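Local coordinates for argininosuccinate lyase (Chelativorans sp., PDB 6RXA), which acts as an EDDS lyase, a C-N lyase of the aspartase/fumarase superfamily, and probably splits argininosuccinate into fumarate and arginine, at residues A[19-22]-A[23-26]; A[341-344]-A[345-349]; A[134-137]-A[138-142]; A[256-259]-A[260-264]. The protein carries 2 engineered substitutions. All coordinates share one frame; numbering follows the deposited sequence.

The four contacts are short helical stretches of about two turns, on four different helices. Contact 2, on helix 329-348, lies in the middle and touches the other three. Its R347 NH2 forms a salt bridge of 2.9 Å with E21 OE2 of contact 1, its T343 OG1 comes within 3.3 Å of Y138 CA in contact 3, and its V345 CG1 lies 3.9 Å from I259 CD1 of contact 4. Contacts 3 and 4 do not meet, their nearest atoms being about 6 Å apart. Contact 1 reaches the active site through Y26, a fumarate-binding residue, whereas the Q260 side chain of contact 4 stays about 8 Å from that of N288, also seen to bind fumarate.

Contact 1 (A[19-22]-A[23-26]); sequences APEF and QELY. With FMT (formic acid), chain D.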
loop_
_atom_site.group_PDB
_atom_site.type_symbol
_atom_site.label_atom_id
_atom_site.label_comp_id
_atom_site.label_asym_id
_atom_site.label_seq_id
_atom_site.Cartn_x
_atom_site.Cartn_y
_atom_site.Cartn_z
ATOM N N ALA A 19 -10.763 -20.665 24.016
ATOM C CA ALA A 19 -10.937 -19.489 24.838
ATOM C C ALA A 19 -11.908 -18.539 24.145
ATOM O O ALA A 19 -11.928 -18.453 22.914
ATOM C CB ALA A 19 -9.599 -18.770 25.007
ATOM N N PRO A 20 -12.686 -17.772 24.907
ATOM C CA PRO A 20 -13.604 -16.824 24.253
ATOM C C PRO A 20 -12.878 -15.839 23.359
ATOM O O PRO A 20 -13.370 -15.506 22.276
ATOM C CB PRO A 20 -14.298 -16.124 25.425
ATOM C CG PRO A 20 -14.103 -17.034 26.593
ATOM C CD PRO A 20 -12.821 -17.771 26.375
ATOM N N GLU A 21 -11.692 -15.375 23.777
ATOM C CA GLU A 21 -10.949 -14.424 22.965
ATOM C C GLU A 21 -10.485 -15.051 21.655
ATOM O O GLU A 21 -10.411 -14.370 20.620
ATOM C CB GLU A 21 -9.744 -13.912 23.752
ATOM C CG GLU A 21 -10.073 -13.276 25.085
ATOM C CD GLU A 21 -9.968 -14.241 26.249
ATOM O OE1 GLU A 21 -10.220 -15.461 26.079
ATOM O OE2 GLU A 21 -9.635 -13.774 27.355
ATOM N N PHE A 22 -10.174 -16.346 21.681
ATOM C CA PHE A 22 -9.795 -17.076 20.479
ATOM C C PHE A 22 -10.999 -17.223 19.569
ATOM O O PHE A 22 -10.910 -16.986 18.363
ATOM C CB PHE A 22 -9.229 -18.425 20.931
ATOM C CG PHE A 22 -8.692 -19.305 19.828
ATOM C CD1 PHE A 22 -8.231 -18.795 18.623
ATOM C CD2 PHE A 22 -8.651 -20.681 20.021
ATOM C CE1 PHE A 22 -7.735 -19.661 17.636
ATOM C CE2 PHE A 22 -8.164 -21.539 19.037
ATOM C CZ PHE A 22 -7.706 -21.018 17.845
ATOM N N GLN A 23 -12.150 -17.561 20.141
ATOM C CA GLN A 23 -13.362 -17.673 19.346
ATOM C C GLN A 23 -13.713 -16.354 18.661
ATOM O O GLN A 23 -14.266 -16.368 17.558
ATOM C CB GLN A 23 -14.496 -18.179 20.234
ATOM C CG GLN A 23 -15.820 -18.396 19.500
ATOM C CD GLN A 23 -15.748 -19.531 18.494
ATOM O OE1 GLN A 23 -15.261 -20.620 18.798
ATOM N NE2 GLN A 23 -16.205 -19.266 17.275
ATOM N N GLU A 24 -13.389 -15.211 19.275
ATOM C CA GLU A 24 -13.696 -13.923 18.653
ATOM C C GLU A 24 -13.088 -13.809 17.256
ATOM O O GLU A 24 -13.676 -13.190 16.361
ATOM C CB GLU A 24 -13.218 -12.764 19.533
ATOM C CG GLU A 24 -13.887 -12.658 20.900
ATOM C CD GLU A 24 -13.351 -11.496 21.734
ATOM O OE1 GLU A 24 -13.105 -10.423 21.145
ATOM O OE2 GLU A 24 -13.180 -11.668 22.977
ATOM N N LEU A 25 -11.902 -14.383 17.050
ATOM C CA LEU A 25 -11.257 -14.327 15.745
ATOM C C LEU A 25 -12.053 -15.045 14.663
ATOM O O LEU A 25 -11.888 -14.731 13.478
ATOM C CB LEU A 25 -9.850 -14.926 15.828
ATOM C CG LEU A 25 -8.810 -14.062 16.537
ATOM C CD1 LEU A 25 -7.601 -14.903 16.927
ATOM C CD2 LEU A 25 -8.393 -12.856 15.691
ATOM N N TYR A 26 -12.882 -16.007 15.039
ATOM C CA TYR A 26 -13.691 -16.736 14.076
ATOM C C TYR A 26 -15.039 -16.084 13.836
ATOM O O TYR A 26 -15.697 -16.404 12.838
ATOM C CB TYR A 26 -13.915 -18.166 14.575
ATOM C CG TYR A 26 -12.666 -19.006 14.563
ATOM C CD1 TYR A 26 -11.759 -18.940 15.602
ATOM C CD2 TYR A 26 -12.388 -19.852 13.501
ATOM C CE1 TYR A 26 -10.598 -19.683 15.587
ATOM C CE2 TYR A 26 -11.235 -20.616 13.481
ATOM C CZ TYR A 26 -10.347 -20.525 14.529
ATOM O OH TYR A 26 -9.192 -21.273 14.525
HETATM C C FMT D . -9.304 -24.759 13.937
HETATM O O1 FMT D . -9.203 -25.950 13.628
HETATM O O2 FMT D . -9.694 -23.904 13.139
#
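A19, the N-cap residue of helix 20-31, opens the first turn by taking Q23 N on its carbonyl, A19 O to Q23 N measuring 2.9 Å. The carbonyl of P20 receives E24 N (P20 O to E24 N, 3.0 Å) and has CG of E24 lying against it. Next comes E21, whose CG is 4.1 Å from OE2 of E24. The carboxylate planes are nearly parallel (9°), but each acid finds its partner elsewhere: E21 OE2 in a salt bridge with R347, E24 OE1 in a hydrogen bond with H340. F22 ends the segment and carries most of its side-chain packing. With CG anti to the backbone N (chi1 -176°), its ring is thrown forward along the helix, where Y26 directs an edge at its face. This offset edge-to-face pair has centroids of the F22 and Y26 rings 5.4 Å apart and planes at 72°, and its closest atoms are F22 CE1 and Y26 CE1 at 3.5 Å. L25 CD1 meets the F22 ring at its edge. F22 O accepts from L25 N at 3.1 Å and also lies in plane at the edge of the Y26 ring. Beyond F22, Y26 OH donates to formic acid O2 at 3.0 Å, and R112 of the second subunit holds the same molecule. A leucine in place of Y26 would probably leave the formic acid without its hydroxyl donor and the F22 face without its edge-on neighbour. The arrangement is the N-terminal part of a helix, which brings a tyrosine seen to bind fumarate to an active site shared between subunits.

Contact 2 (A[341-344]-A[345-349]); sequences AMTG and VVRTL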
loop_
_atom_site.group_PDB
_atom_site.type_symbol
_atom_site.label_atom_id
_atom_site.label_comp_id
_atom_site.label_asym_id
_atom_site.label_seq_id
_atom_site.Cartn_x
_atom_site.Cartn_y
_atom_site.Cartn_z
ATOM N N ALA A 341 -7.512 -11.600 21.647
ATOM C CA ALA A 341 -6.843 -12.894 21.553
ATOM C C ALA A 341 -5.431 -12.819 22.123
ATOM O O ALA A 341 -5.008 -13.692 22.888
ATOM C CB ALA A 341 -6.815 -13.364 20.096
ATOM N N MET A 342 -4.676 -11.778 21.755
ATOM C CA MET A 342 -3.295 -11.674 22.228
ATOM C C MET A 342 -3.234 -11.342 23.717
ATOM O O MET A 342 -2.290 -11.757 24.403
ATOM C CB MET A 342 -2.523 -10.674 21.369
ATOM C CG MET A 342 -2.252 -11.176 19.956
ATOM S SD MET A 342 -1.328 -12.743 19.924
ATOM C CE MET A 342 0.168 -12.240 20.785
ATOM N N THR A 343 -4.246 -10.641 24.239
ATOM C CA THR A 343 -4.359 -10.435 25.682
ATOM C C THR A 343 -4.439 -11.776 26.397
ATOM O O THR A 343 -3.710 -12.025 27.365
ATOM C CB THR A 343 -5.602 -9.585 25.985
ATOM O OG1 THR A 343 -5.478 -8.298 25.355
ATOM C CG2 THR A 343 -5.817 -9.382 27.497
ATOM N N GLY A 344 -5.297 -12.675 25.898
ATOM C CA GLY A 344 -5.424 -13.989 26.507
ATOM C C GLY A 344 -4.210 -14.875 26.283
ATOM O O GLY A 344 -3.810 -15.626 27.173
ATOM N N VAL A 345 -3.609 -14.801 25.090
ATOM C CA VAL A 345 -2.371 -15.537 24.828
ATOM C C VAL A 345 -1.310 -15.180 25.860
ATOM O O VAL A 345 -0.629 -16.055 26.416
ATOM C CB VAL A 345 -1.872 -15.263 23.397
ATOM C CG1 VAL A 345 -0.409 -15.695 23.267
ATOM C CG2 VAL A 345 -2.723 -15.987 22.388
ATOM N N VAL A 346 -1.112 -13.879 26.084
ATOM C CA VAL A 346 -0.075 -13.430 27.009
ATOM C C VAL A 346 -0.413 -13.858 28.428
ATOM O O VAL A 346 0.419 -14.432 29.144
ATOM C CB VAL A 346 0.130 -11.905 26.897
ATOM C CG1 VAL A 346 0.949 -11.395 28.074
ATOM C CG2 VAL A 346 0.770 -11.542 25.558
ATOM N N ARG A 347 -1.656 -13.628 28.850
ATOM C CA ARG A 347 -2.043 -13.992 30.205
ATOM C C ARG A 347 -1.781 -15.466 30.480
ATOM O O ARG A 347 -1.291 -15.833 31.562
ATOM C CB ARG A 347 -3.518 -13.659 30.419
ATOM C CG ARG A 347 -4.029 -14.106 31.786
ATOM C CD ARG A 347 -5.501 -13.759 31.981
ATOM N NE ARG A 347 -6.381 -14.500 31.082
ATOM C CZ ARG A 347 -6.999 -13.981 30.025
ATOM N NH1 ARG A 347 -6.854 -12.703 29.696
ATOM N NH2 ARG A 347 -7.780 -14.760 29.291
ATOM N N THR A 348 -2.103 -16.326 29.516
ATOM C CA THR A 348 -2.097 -17.760 29.755
ATOM C C THR A 348 -0.860 -18.471 29.226
ATOM O O THR A 348 -0.790 -19.701 29.334
ATOM C CB THR A 348 -3.350 -18.415 29.151
ATOM O OG1 THR A 348 -3.376 -18.262 27.727
ATOM C CG2 THR A 348 -4.601 -17.792 29.726
ATOM N N LEU A 349 0.113 -17.746 28.681
ATOM C CA LEU A 349 1.280 -18.401 28.103
ATOM C C LEU A 349 2.050 -19.195 29.153
ATOM O O LEU A 349 2.216 -18.758 30.296
ATOM C CB LEU A 349 2.210 -17.358 27.487
ATOM C CG LEU A 349 3.342 -17.883 26.610
ATOM C CD1 LEU A 349 2.805 -18.547 25.355
ATOM C CD2 LEU A 349 4.273 -16.737 26.238
#
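G344 O is gripped twice by T348, through OG1 at 2.7 Å and through the backbone N at 3.0 Å, the two donors arriving from opposite faces of the carbonyl plane. This is a threonine hydroxyl folded back onto the carbonyl four residues earlier, in the C-terminal part of helix 329-348. The hydroxyl gets there because T348 OG1 sits between the backbone N and the carbonyl carbon (chi1 63°), the crowded position. A valine in place of T348 would probably leave G344 O with the backbone N-H as its one remaining donor from this residue. The preceding residue, R347, bends at chi3 (66°) and lays a face of its guanidinium over G344 CA, which is 3.7 Å from R347 NH1. The absence of a side chain on G344 probably lets the flat group settle this close, and the salt bridge from R347 NH2 to E21 helps to fix its direction. T343 adds its methyl, with CG2 4.1 Å from R347 NH1. On the buried side, M342 and V345 face helices 236-262 and 290-301. Between themselves they touch lightly, M342 CE to V345 CG1 at 4.3 Å, whereas V345 CG2 presses against the backbone, 3.3 Å from A341 O.

Contact 3 (A[134-137]-A[138-142]); sequences AVIG and YREAV
Helix 112-147, a long helix of the subunit's helical core, brings I136 and E140 together on the side facing helix 451-500. The E140 side chain leaves with CG anti to its carbonyl carbon (chi1 -75°) and runs extended back over the preceding turn. Its CG therefore lies 3.3 Å from I136 O, and its OE2 comes to 3.6 Å from the I136 methyl CG2, the two side chains passing obliquely. The other oxygen, E140 OE1, lies 3.9 Å from G137 CA. The backbone here is regular: E140 N donates to I136 O at 2.8 Å, and A141 N to G137 O at 3.0 Å. Y138 and R139 touch the previous turn chiefly through their CB atoms, Y138 CB being 3.4 Å from V135 O, and send their ends elsewhere. The Y138 ring packs among helices 236-262 and 329-348, whereas the extended R139 reaches E464, D468 and S176. The polar chemistry of this turn is thus spent between helices: I136 offers E140 a hydrocarbon flank, and the carboxylate's charge is met by R469. Salt bridges of opposite sense from E140 and R139 tie the turn to helix 451-500 and are likely to keep both groups ionised.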
loop_
_atom_site.group_PDB
_atom_site.type_symbol
_atom_site.label_atom_id
_atom_site.label_comp_id
_atom_site.label_asym_id
_atom_site.label_seq_id
_atom_site.Cartn_x
_atom_site.Cartn_y
_atom_site.Cartn_z
ATOM N N ALA A 134 -9.496 -1.861 24.873
ATOM C CA ALA A 134 -8.877 -3.147 24.553
ATOM C C ALA A 134 -7.356 -3.072 24.657
ATOM O O ALA A 134 -6.719 -4.002 25.173
ATOM C CB ALA A 134 -9.308 -3.602 23.157
ATOM N N VAL A 135 -6.758 -1.965 24.200
ATOM C CA VAL A 135 -5.302 -1.808 24.285
ATOM C C VAL A 135 -4.851 -1.696 25.736
ATOM O O VAL A 135 -3.808 -2.238 26.105
ATOM C CB VAL A 135 -4.826 -0.624 23.426
ATOM C CG1 VAL A 135 -3.326 -0.378 23.602
ATOM C CG2 VAL A 135 -5.138 -0.893 21.964
ATOM N N ILE A 136 -5.636 -1.021 26.588
ATOM C CA ILE A 136 -5.323 -0.993 28.014
ATOM C C ILE A 136 -5.366 -2.406 28.596
ATOM O O ILE A 136 -4.478 -2.809 29.355
ATOM C CB ILE A 136 -6.275 -0.032 28.752
ATOM C CG1 ILE A 136 -5.959 1.416 28.406
ATOM C CG2 ILE A 136 -6.189 -0.273 30.265
ATOM C CD1 ILE A 136 -6.991 2.396 28.955
ATOM N N GLY A 137 -6.386 -3.186 28.237
ATOM C CA GLY A 137 -6.464 -4.552 28.732
ATOM C C GLY A 137 -5.279 -5.395 28.297
ATOM O O GLY A 137 -4.787 -6.241 29.054
ATOM N N TYR A 138 -4.811 -5.181 27.074
ATOM C CA TYR A 138 -3.630 -5.870 26.558
ATOM C C TYR A 138 -2.394 -5.455 27.335
ATOM O O TYR A 138 -1.624 -6.309 27.790
ATOM C CB TYR A 138 -3.522 -5.508 25.080
ATOM C CG TYR A 138 -2.441 -6.119 24.213
ATOM C CD1 TYR A 138 -1.950 -7.391 24.420
ATOM C CD2 TYR A 138 -1.943 -5.398 23.131
ATOM C CE1 TYR A 138 -0.983 -7.923 23.575
ATOM C CE2 TYR A 138 -0.987 -5.922 22.284
ATOM C CZ TYR A 138 -0.509 -7.190 22.516
ATOM O OH TYR A 138 0.457 -7.724 21.686
ATOM N N ARG A 139 -2.224 -4.148 27.556
ATOM C CA ARG A 139 -1.089 -3.683 28.344
ATOM C C ARG A 139 -1.154 -4.208 29.774
ATOM O O ARG A 139 -0.124 -4.592 30.350
ATOM C CB ARG A 139 -1.002 -2.156 28.307
ATOM C CG ARG A 139 0.242 -1.628 28.986
ATOM C CD ARG A 139 0.295 -0.124 28.949
ATOM N NE ARG A 139 1.570 0.344 29.472
ATOM C CZ ARG A 139 1.828 1.597 29.810
ATOM N NH1 ARG A 139 0.877 2.510 29.721
ATOM N NH2 ARG A 139 3.036 1.930 30.242
ATOM N N GLU A 140 -2.352 -4.251 30.368
ATOM C CA GLU A 140 -2.498 -4.806 31.712
ATOM C C GLU A 140 -2.000 -6.245 31.757
ATOM O O GLU A 140 -1.245 -6.629 32.658
ATOM C CB GLU A 140 -3.955 -4.744 32.181
ATOM C CG GLU A 140 -4.419 -3.371 32.591
ATOM C CD GLU A 140 -5.901 -3.306 32.876
ATOM O OE1 GLU A 140 -6.598 -4.314 32.637
ATOM O OE2 GLU A 140 -6.381 -2.236 33.320
ATOM N N ALA A 141 -2.423 -7.064 30.790
ATOM C CA ALA A 141 -1.999 -8.460 30.774
ATOM C C ALA A 141 -0.486 -8.581 30.630
ATOM O O ALA A 141 0.140 -9.427 31.284
ATOM C CB ALA A 141 -2.711 -9.208 29.657
ATOM N N VAL A 142 0.112 -7.739 29.790
ATOM C CA VAL A 142 1.560 -7.745 29.561
ATOM C C VAL A 142 2.314 -7.388 30.837
ATOM O O VAL A 142 3.269 -8.071 31.221
ATOM C CB VAL A 142 1.885 -6.773 28.413
ATOM C CG1 VAL A 142 3.360 -6.424 28.341
ATOM C CG2 VAL A 142 1.399 -7.346 27.079
#

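Contact 4 (A[256-259]-A[260-264]); sequences ASEI and QLWST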
loop_
_atom_site.group_PDB
_atom_site.type_symbol
_atom_site.label_atom_id
_atom_site.label_comp_id
_atom_site.label_asym_id
_atom_site.label_seq_id
_atom_site.Cartn_x
_atom_site.Cartn_y
_atom_site.Cartn_z
ATOM N N ALA A 256 3.147 -11.735 18.310
ATOM C CA ALA A 256 2.618 -13.035 17.917
ATOM C C ALA A 256 3.687 -13.877 17.231
ATOM O O ALA A 256 3.816 -15.076 17.504
ATOM C CB ALA A 256 1.410 -12.841 16.997
ATOM N N SER A 257 4.453 -13.272 16.326
ATOM C CA SER A 257 5.520 -14.003 15.648
ATOM C C SER A 257 6.582 -14.464 16.640
ATOM O O SER A 257 7.067 -15.602 16.560
ATOM C CB SER A 257 6.116 -13.118 14.555
ATOM O OG SER A 257 6.947 -13.842 13.669
ATOM N N GLU A 258 6.950 -13.601 17.593
ATOM C CA GLU A 258 7.936 -13.966 18.605
ATOM C C GLU A 258 7.491 -15.204 19.366
ATOM O O GLU A 258 8.263 -16.154 19.543
ATOM C CB GLU A 258 8.117 -12.811 19.592
ATOM C CG GLU A 258 9.348 -12.966 20.476
ATOM C CD GLU A 258 10.543 -12.198 19.947
ATOM O OE1 GLU A 258 10.391 -10.976 19.709
ATOM O OE2 GLU A 258 11.635 -12.816 19.782
ATOM N N ILE A 259 6.238 -15.199 19.820
ATOM C CA ILE A 259 5.683 -16.320 20.580
ATOM C C ILE A 259 5.579 -17.559 19.697
ATOM O O ILE A 259 5.812 -18.683 20.152
ATOM C CB ILE A 259 4.332 -15.933 21.210
ATOM C CG1 ILE A 259 4.534 -14.827 22.251
ATOM C CG2 ILE A 259 3.681 -17.157 21.833
ATOM C CD1 ILE A 259 3.238 -14.257 22.815
ATOM N N GLN A 260 5.221 -17.381 18.431
ATOM C CA GLN A 260 5.175 -18.515 17.516
ATOM C C GLN A 260 6.543 -19.182 17.393
ATOM O O GLN A 260 6.635 -20.412 17.350
ATOM C CB GLN A 260 4.650 -18.075 16.156
ATOM C CG GLN A 260 4.208 -19.240 15.296
ATOM C CD GLN A 260 3.561 -18.820 13.999
ATOM O OE1 GLN A 260 3.631 -17.651 13.594
ATOM N NE2 GLN A 260 2.957 -19.782 13.306
ATOM N N LEU A 261 7.620 -18.389 17.333
ATOM C CA LEU A 261 8.950 -18.990 17.283
ATOM C C LEU A 261 9.302 -19.655 18.612
ATOM O O LEU A 261 9.798 -20.788 18.629
ATOM C CB LEU A 261 10.001 -17.955 16.860
ATOM C CG LEU A 261 9.852 -17.391 15.449
ATOM C CD1 LEU A 261 11.100 -16.562 15.065
ATOM C CD2 LEU A 261 9.619 -18.492 14.414
ATOM N N TRP A 262 9.032 -18.989 19.738
ATOM C CA TRP A 262 9.292 -19.598 21.039
ATOM C C TRP A 262 8.613 -20.957 21.191
ATOM O O TRP A 262 9.141 -21.857 21.864
ATOM C CB TRP A 262 8.750 -18.715 22.162
ATOM C CG TRP A 262 9.457 -17.439 22.452
ATOM C CD1 TRP A 262 10.686 -17.028 22.010
ATOM C CD2 TRP A 262 8.954 -16.398 23.281
ATOM N NE1 TRP A 262 10.973 -15.776 22.529
ATOM C CE2 TRP A 262 9.921 -15.374 23.314
ATOM C CE3 TRP A 262 7.776 -16.242 24.025
ATOM C CZ2 TRP A 262 9.735 -14.198 24.045
ATOM C CZ3 TRP A 262 7.589 -15.073 24.737
ATOM C CH2 TRP A 262 8.564 -14.064 24.740
ATOM N N SER A 263 7.440 -21.119 20.586
ATOM C CA SER A 263 6.628 -22.317 20.733
ATOM C C SER A 263 6.764 -23.286 19.565
ATOM O O SER A 263 6.012 -24.265 19.507
ATOM C CB SER A 263 5.164 -21.955 20.997
ATOM O OG SER A 263 4.589 -21.184 19.945
ATOM N N THR A 264 7.732 -23.083 18.676
ATOM C CA THR A 264 8.047 -24.103 17.693
ATOM C C THR A 264 8.454 -25.389 18.400
ATOM O O THR A 264 8.869 -25.393 19.569
ATOM C CB THR A 264 9.190 -23.684 16.762
ATOM O OG1 THR A 264 10.357 -23.325 17.519
ATOM C CG2 THR A 264 8.746 -22.557 15.840
#
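W262 and E258 form the close-packed side of this last turn of helix 236-262. The indole lies with a face toward E258 O, which is 3.4 Å from W262 CG, and the E258 methylene CG sits over a face near the rim, 3.8 Å from CE2 of W262. For E258, chi1 (-166°, CG anti to the backbone N) puts the methylene there, and the bend at chi2 turns the carboxylate to its hydrogen bonds with Y171 OH and Q319 of the fourth subunit. I259 adds CG1, 3.9 Å from W262 CZ3. The side bearing S257, Q260 and L261 is looser: their side chains meet no side chain across the turn. Yet helix 290-301 of the same chain and two other subunits close over it, so it is buried. S257 OG is hydrogen-bonded to E317 of the fourth subunit, Q260 NE2 to E293 of the same chain and Q159 O of the third subunit, whose L261 packs on L261. At the helix end, I259 O accepts from S263 OG at 2.8 Å and S263 N at 3.0 Å, from opposite faces of its plane. T264 turns back, its OG1 donating to L261 O at 2.8 Å in the carbonyl plane.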